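EmGH1 (Erythrobacter marinus, PDB 5Z87) probably hydrolyses beta-glucosidic bonds as a glycoside hydrolase of family 3. Local coordinates at residues G77-A80 with F85-G88; Q357-R360 with E365-Y368; F648-Y651 with D655-P658. All coordinates share one frame; numbering follows the deposited sequence.

Contact 1 of 3, residues G77-A80 with F85-G88; sequences GFEA and FAHG
The C-terminal part of helix 75-81 meets the short 3-10 segment in the loop after it, with Phe78 and Glu79 touching Phe85 and Ala86. The two phenylalanine rings make a T-shaped stack. Phe78 puts its edge to the face of Phe85. Their centroids are 5.3 Å apart and their planes stand at 88°. The touching edge is the CD2 side of Phe78, and Phe78 CD2 lies 3.7 Å from Phe85 CG. Val71 of helix 68-73 touches both phenylalanine side chains.

Glu79 runs beside this pair. Its CB sits at the edge of the Phe85 ring, 3.9 Å from Phe85 CD2. CG is anti to the backbone N (chi1 -180°) and the chain stays extended, which lays the carboxylate along Ala86. Glu79 OE2 comes within 3.2 Å of Ala86 CB. The other oxygen, OE1, forms a salt bridge with Arg118 NE. With an alanine in place of Glu79, Arg118 would probably lose this charge partner and the flank of Ala86 its cover.

The arrangement is a local chain reversal after a helix, pinned by a T-shaped aromatic pair. It leads to strand 91-93, a parallel strand of the family 3 N-terminal, TIM-barrel-type domain.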
# COMPACT_ATOMS: atom_id res chain seq x y z
N GLY A 77 -12.08 -27.01 39.20
CA GLY A 77 -11.85 -27.65 37.91
C GLY A 77 -10.77 -26.96 37.09
O GLY A 77 -9.98 -27.61 36.41
N PHE A 78 -10.73 -25.62 37.14
CA PHE A 78 -9.69 -24.88 36.43
C PHE A 78 -8.30 -25.23 36.96
O PHE A 78 -7.37 -25.45 36.18
CB PHE A 78 -9.94 -23.37 36.53
CG PHE A 78 -9.07 -22.56 35.60
CD1 PHE A 78 -9.43 -22.39 34.26
CD2 PHE A 78 -7.87 -22.00 36.04
CE1 PHE A 78 -8.62 -21.66 33.38
CE2 PHE A 78 -7.06 -21.27 35.18
CZ PHE A 78 -7.43 -21.10 33.85
N GLU A 79 -8.14 -25.28 38.29
CA GLU A 79 -6.86 -25.66 38.86
C GLU A 79 -6.50 -27.10 38.50
O GLU A 79 -5.34 -27.41 38.25
CB GLU A 79 -6.85 -25.48 40.38
CG GLU A 79 -5.51 -25.86 41.05
CD GLU A 79 -5.51 -25.66 42.58
OE1 GLU A 79 -6.28 -24.82 43.09
OE2 GLU A 79 -4.72 -26.35 43.27
N ALA A 80 -7.50 -27.98 38.46
CA ALA A 80 -7.22 -29.34 38.00
C ALA A 80 -6.70 -29.32 36.56
O ALA A 80 -5.71 -29.98 36.24
CB ALA A 80 -8.48 -30.20 38.13
N PHE A 85 -2.69 -22.58 38.66
CA PHE A 85 -3.70 -21.79 39.36
C PHE A 85 -3.68 -22.04 40.87
O PHE A 85 -4.22 -21.24 41.63
CB PHE A 85 -5.09 -22.08 38.78
CG PHE A 85 -6.17 -21.15 39.27
CD1 PHE A 85 -6.04 -19.77 39.15
CD2 PHE A 85 -7.32 -21.66 39.86
CE1 PHE A 85 -7.02 -18.92 39.60
CE2 PHE A 85 -8.32 -20.81 40.32
CZ PHE A 85 -8.17 -19.44 40.19
N ALA A 86 -3.03 -23.12 41.31
CA ALA A 86 -2.78 -23.30 42.73
C ALA A 86 -2.04 -22.11 43.34
O ALA A 86 -2.15 -21.88 44.54
CB ALA A 86 -2.00 -24.60 42.96
N HIS A 87 -1.33 -21.34 42.52
CA HIS A 87 -0.61 -20.15 42.98
C HIS A 87 -1.27 -18.86 42.54
O HIS A 87 -0.63 -17.81 42.54
CB HIS A 87 0.84 -20.20 42.51
CG HIS A 87 1.44 -21.56 42.58
ND1 HIS A 87 1.69 -22.20 43.78
CD2 HIS A 87 1.81 -22.43 41.61
CE1 HIS A 87 2.20 -23.39 43.55
NE2 HIS A 87 2.28 -23.56 42.24
N GLY A 88 -2.54 -18.90 42.16
CA GLY A 88 -3.17 -17.68 41.69
C GLY A 88 -3.03 -17.51 40.19
O GLY A 88 -2.89 -18.51 39.46

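Contact 2 of 3, residues Q357-R360 with E365-Y368; sequences QLVR and EERY
Val359 and Glu366 carry this small surface contact, where helix 355-360 ends and helix 366-382 begins. Val359 is the larger contributor. Its CB points at the second segment and both of its methyls meet Glu366. Val359 CG1 packs on Glu366 CB at 3.7 Å, along the aliphatic part of the side chain. Val359 CG2 turns to the backbone and lies 4.0 Å from Glu366 CA. CG1 is anti to the backbone N of Val359 (chi1 167°), which aims it at the glutamate methylene. Leu56 of helix 56-61 touches both Val359 and Glu366, so a third helix meets the pair. Leu364 of the connecting loop also packs on Val359.

Glu366 meets the valine with its carbon chain rather than its charge. The chain is extended, and its end passes the same methyl at longer range, with Glu366 OE1 4.2 Å from Val359 CG1. Met59 of helix 56-61 also touches this side chain.

Glu365 adds a smaller area through its backbone. Val359 CG2 stands 4.4 Å from Glu365 C. The backbone O of Glu365 accepts a hydrogen bond from Tyr368 N at 3.1 Å, where the chain enters the second helix.

The contact is characteristic of a helix-loop-helix connection. A short loop links the two helices, and the valine packs against the start of the second within the family 3 N-terminal domain.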
# COMPACT_ATOMS: atom_id res chain seq x y z
N GLN A 357 8.56 -25.21 33.36
CA GLN A 357 9.31 -26.39 32.94
C GLN A 357 10.48 -26.02 32.03
O GLN A 357 11.51 -26.71 32.05
CB GLN A 357 8.40 -27.40 32.25
CG GLN A 357 8.95 -28.83 32.27
CD GLN A 357 9.56 -29.22 33.62
OE1 GLN A 357 8.88 -29.22 34.65
NE2 GLN A 357 10.86 -29.51 33.62
N LEU A 358 10.36 -24.95 31.24
CA LEU A 358 11.48 -24.55 30.38
C LEU A 358 12.64 -24.04 31.21
O LEU A 358 13.81 -24.29 30.88
CB LEU A 358 11.04 -23.47 29.37
CG LEU A 358 10.11 -23.97 28.27
CD1 LEU A 358 9.32 -22.81 27.66
CD2 LEU A 358 10.89 -24.76 27.21
N VAL A 359 12.35 -23.30 32.28
CA VAL A 359 13.39 -22.85 33.19
C VAL A 359 14.05 -24.05 33.86
O VAL A 359 15.28 -24.16 33.92
CB VAL A 359 12.81 -21.88 34.23
CG1 VAL A 359 13.80 -21.65 35.37
CG2 VAL A 359 12.43 -20.57 33.55
N ARG A 360 13.23 -24.98 34.36
CA ARG A 360 13.79 -26.15 35.04
C ARG A 360 14.57 -27.03 34.07
O ARG A 360 15.63 -27.56 34.43
CB ARG A 360 12.67 -26.93 35.74
CG ARG A 360 12.18 -26.23 37.02
CD ARG A 360 11.26 -27.12 37.85
NE ARG A 360 10.04 -27.43 37.11
CZ ARG A 360 8.90 -26.77 37.25
NH1 ARG A 360 8.82 -25.77 38.13
NH2 ARG A 360 7.83 -27.11 36.53
N GLU A 365 16.35 -18.80 30.97
CA GLU A 365 16.87 -18.24 32.21
C GLU A 365 15.74 -17.73 33.09
O GLU A 365 14.85 -17.01 32.63
CB GLU A 365 17.86 -17.11 31.92
CG GLU A 365 19.19 -17.58 31.35
CD GLU A 365 19.77 -16.60 30.35
OE1 GLU A 365 20.46 -15.65 30.79
OE2 GLU A 365 19.53 -16.77 29.13
N GLU A 366 15.79 -18.08 34.38
CA GLU A 366 14.71 -17.73 35.30
C GLU A 366 14.54 -16.21 35.40
O GLU A 366 13.43 -15.73 35.65
CB GLU A 366 14.97 -18.35 36.68
CG GLU A 366 14.30 -17.65 37.86
CD GLU A 366 14.08 -18.58 39.05
OE1 GLU A 366 14.54 -19.74 39.00
OE2 GLU A 366 13.43 -18.15 40.03
N ARG A 367 15.61 -15.45 35.16
CA ARG A 367 15.53 -14.00 35.30
C ARG A 367 14.50 -13.37 34.36
O ARG A 367 14.02 -12.27 34.64
CB ARG A 367 16.91 -13.38 35.09
CG ARG A 367 17.37 -13.29 33.64
CD ARG A 367 18.67 -12.49 33.54
NE ARG A 367 18.79 -11.77 32.27
CZ ARG A 367 19.44 -12.23 31.21
NH1 ARG A 367 19.51 -11.51 30.10
NH2 ARG A 367 20.02 -13.43 31.26
N TYR A 368 14.15 -14.03 33.25
CA TYR A 368 13.11 -13.50 32.36
C TYR A 368 11.72 -13.65 32.98
O TYR A 368 10.87 -12.76 32.86
CB TYR A 368 13.18 -14.19 30.99
CG TYR A 368 14.36 -13.72 30.17
CD1 TYR A 368 14.35 -12.47 29.54
CD2 TYR A 368 15.50 -14.50 30.03
CE1 TYR A 368 15.42 -12.03 28.80
CE2 TYR A 368 16.59 -14.06 29.29
CZ TYR A 368 16.54 -12.82 28.68
OH TYR A 368 17.60 -12.36 27.95

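Contact 3 of 3, residues F648-Y651 with D655-P658; sequences FRNY and DSTP
One hydrogen bond joins Tyr651 to Ser656 and closes this loop. Tyr651 N donates to Ser656 OG at 2.9 Å, and the bond is nearly straight, with an N-H...O angle of 167°. Ser656 OG lies beside its own backbone N, anti to the carbonyl carbon (chi1 -62°), and this turns it to the amide. The hydroxyl is also hydrogen-bonded to Ser654 O. Two partners therefore hold this buried oxygen and fix its rotation.

Van der Waals contacts surround the bond. Ser656 OG sits at the edge of the Tyr651 ring, near its plane and 3.4 Å from Tyr651 CD2. Asn650 lies against the same serine. Asn650 OD1 is 3.5 Å from Ser656 CB, and Asn650 CB is 3.7 Å from Ser656 CB.

Polar bonds within each segment shape the two arms. Asp655 OD1 accepts from Thr657 N at 3.1 Å, which makes an Asx turn, and from Thr657 OG1 at 2.6 Å. Both donors come from the same face of the carboxylate plane. In the other arm, Arg649 folds back so that NE and NH1 both reach Phe648 O. Its NE lies over the centre of the Phe648 ring, 3.8 Å above the plane.

Bonds to the second subunit come from Arg649, Asn650 and Tyr651. Asn650 ND2 bonds Asp547 of the second subunit, and Tyr651 OH bonds the carbonyl of Gly243 of the second subunit. Arg649 reaches the carbonyls of Tyr543 and Gly546 of that subunit.

A serine hydroxyl bound to a backbone N-H closes this irregular loop, beside an Asx turn, at the dimer interface in the family 3 C-terminal region.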
# COMPACT_ATOMS: atom_id res chain seq x y z
N PHE A 648 1.93 13.58 -6.04
CA PHE A 648 2.48 14.48 -7.04
C PHE A 648 1.75 14.33 -8.39
O PHE A 648 1.42 15.33 -9.03
CB PHE A 648 3.97 14.22 -7.18
CG PHE A 648 4.63 15.01 -8.27
CD1 PHE A 648 4.46 16.38 -8.34
CD2 PHE A 648 5.43 14.38 -9.21
CE1 PHE A 648 5.07 17.12 -9.34
CE2 PHE A 648 6.06 15.11 -10.20
CZ PHE A 648 5.87 16.48 -10.26
N ARG A 649 1.47 13.10 -8.81
CA ARG A 649 0.74 12.81 -10.04
C ARG A 649 -0.66 12.29 -9.73
O ARG A 649 -0.88 11.62 -8.72
CB ARG A 649 1.49 11.79 -10.90
CG ARG A 649 2.94 12.18 -11.27
CD ARG A 649 2.99 13.29 -12.29
NE ARG A 649 2.57 14.57 -11.74
CZ ARG A 649 2.56 15.71 -12.42
NH1 ARG A 649 2.14 16.82 -11.84
NH2 ARG A 649 2.95 15.72 -13.69
N ASN A 650 -1.59 12.59 -10.64
CA ASN A 650 -3.00 12.26 -10.50
C ASN A 650 -3.39 11.12 -11.43
O ASN A 650 -2.63 10.71 -12.31
CB ASN A 650 -3.85 13.50 -10.77
CG ASN A 650 -3.56 14.61 -9.80
OD1 ASN A 650 -3.63 14.40 -8.58
ND2 ASN A 650 -3.21 15.78 -10.31
N TYR A 651 -4.60 10.60 -11.21
CA TYR A 651 -5.08 9.42 -11.92
C TYR A 651 -5.71 9.83 -13.25
O TYR A 651 -6.39 10.86 -13.34
CB TYR A 651 -6.10 8.66 -11.06
CG TYR A 651 -5.47 8.02 -9.84
CD1 TYR A 651 -4.71 6.86 -9.96
CD2 TYR A 651 -5.62 8.59 -8.58
CE1 TYR A 651 -4.14 6.27 -8.85
CE2 TYR A 651 -5.05 8.01 -7.47
CZ TYR A 651 -4.30 6.86 -7.60
OH TYR A 651 -3.73 6.28 -6.49
N ASP A 655 -11.02 12.49 -11.33
CA ASP A 655 -10.87 13.48 -10.27
C ASP A 655 -10.12 12.87 -9.09
O ASP A 655 -10.65 11.99 -8.41
CB ASP A 655 -12.24 14.00 -9.83
CG ASP A 655 -12.15 15.17 -8.86
OD1 ASP A 655 -11.03 15.48 -8.39
OD2 ASP A 655 -13.20 15.77 -8.56
N SER A 656 -8.89 13.34 -8.84
CA SER A 656 -8.01 12.76 -7.84
C SER A 656 -7.94 13.58 -6.57
O SER A 656 -7.12 13.28 -5.69
CB SER A 656 -6.60 12.59 -8.42
OG SER A 656 -6.62 11.70 -9.52
N THR A 657 -8.74 14.64 -6.46
CA THR A 657 -8.88 15.34 -5.20
C THR A 657 -9.62 14.46 -4.20
O THR A 657 -10.35 13.55 -4.59
CB THR A 657 -9.64 16.65 -5.38
OG1 THR A 657 -10.95 16.35 -5.90
CG2 THR A 657 -8.88 17.60 -6.32
N PRO A 658 -9.44 14.70 -2.91
CA PRO A 658 -10.26 13.98 -1.94
C PRO A 658 -11.71 14.40 -2.08
O PRO A 658 -12.02 15.50 -2.56
CB PRO A 658 -9.66 14.39 -0.59
CG PRO A 658 -8.88 15.64 -0.88
CD PRO A 658 -8.42 15.54 -2.27

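How the contacts relate
The three contacts follow one another along the chain, and none nests in or crosses another. Contact 1 comes first and closes the turn between helix 75-81 and strand 91-93. Contact 2 closes the short loop between helices 355-360 and 366-382. Both belong to the family 3 N-terminal domain, with centres about 21 Å apart and no direct touch. Helix 56-61 touches both: His87 of contact 1, and Val359, Arg360 and Glu366 of contact 2. Contact 3 closes a loop between helix 607-615 and strand 671-678. Its centre is about 60 Å from that of contact 1, across the chain's centre, and it adjoins the second subunit.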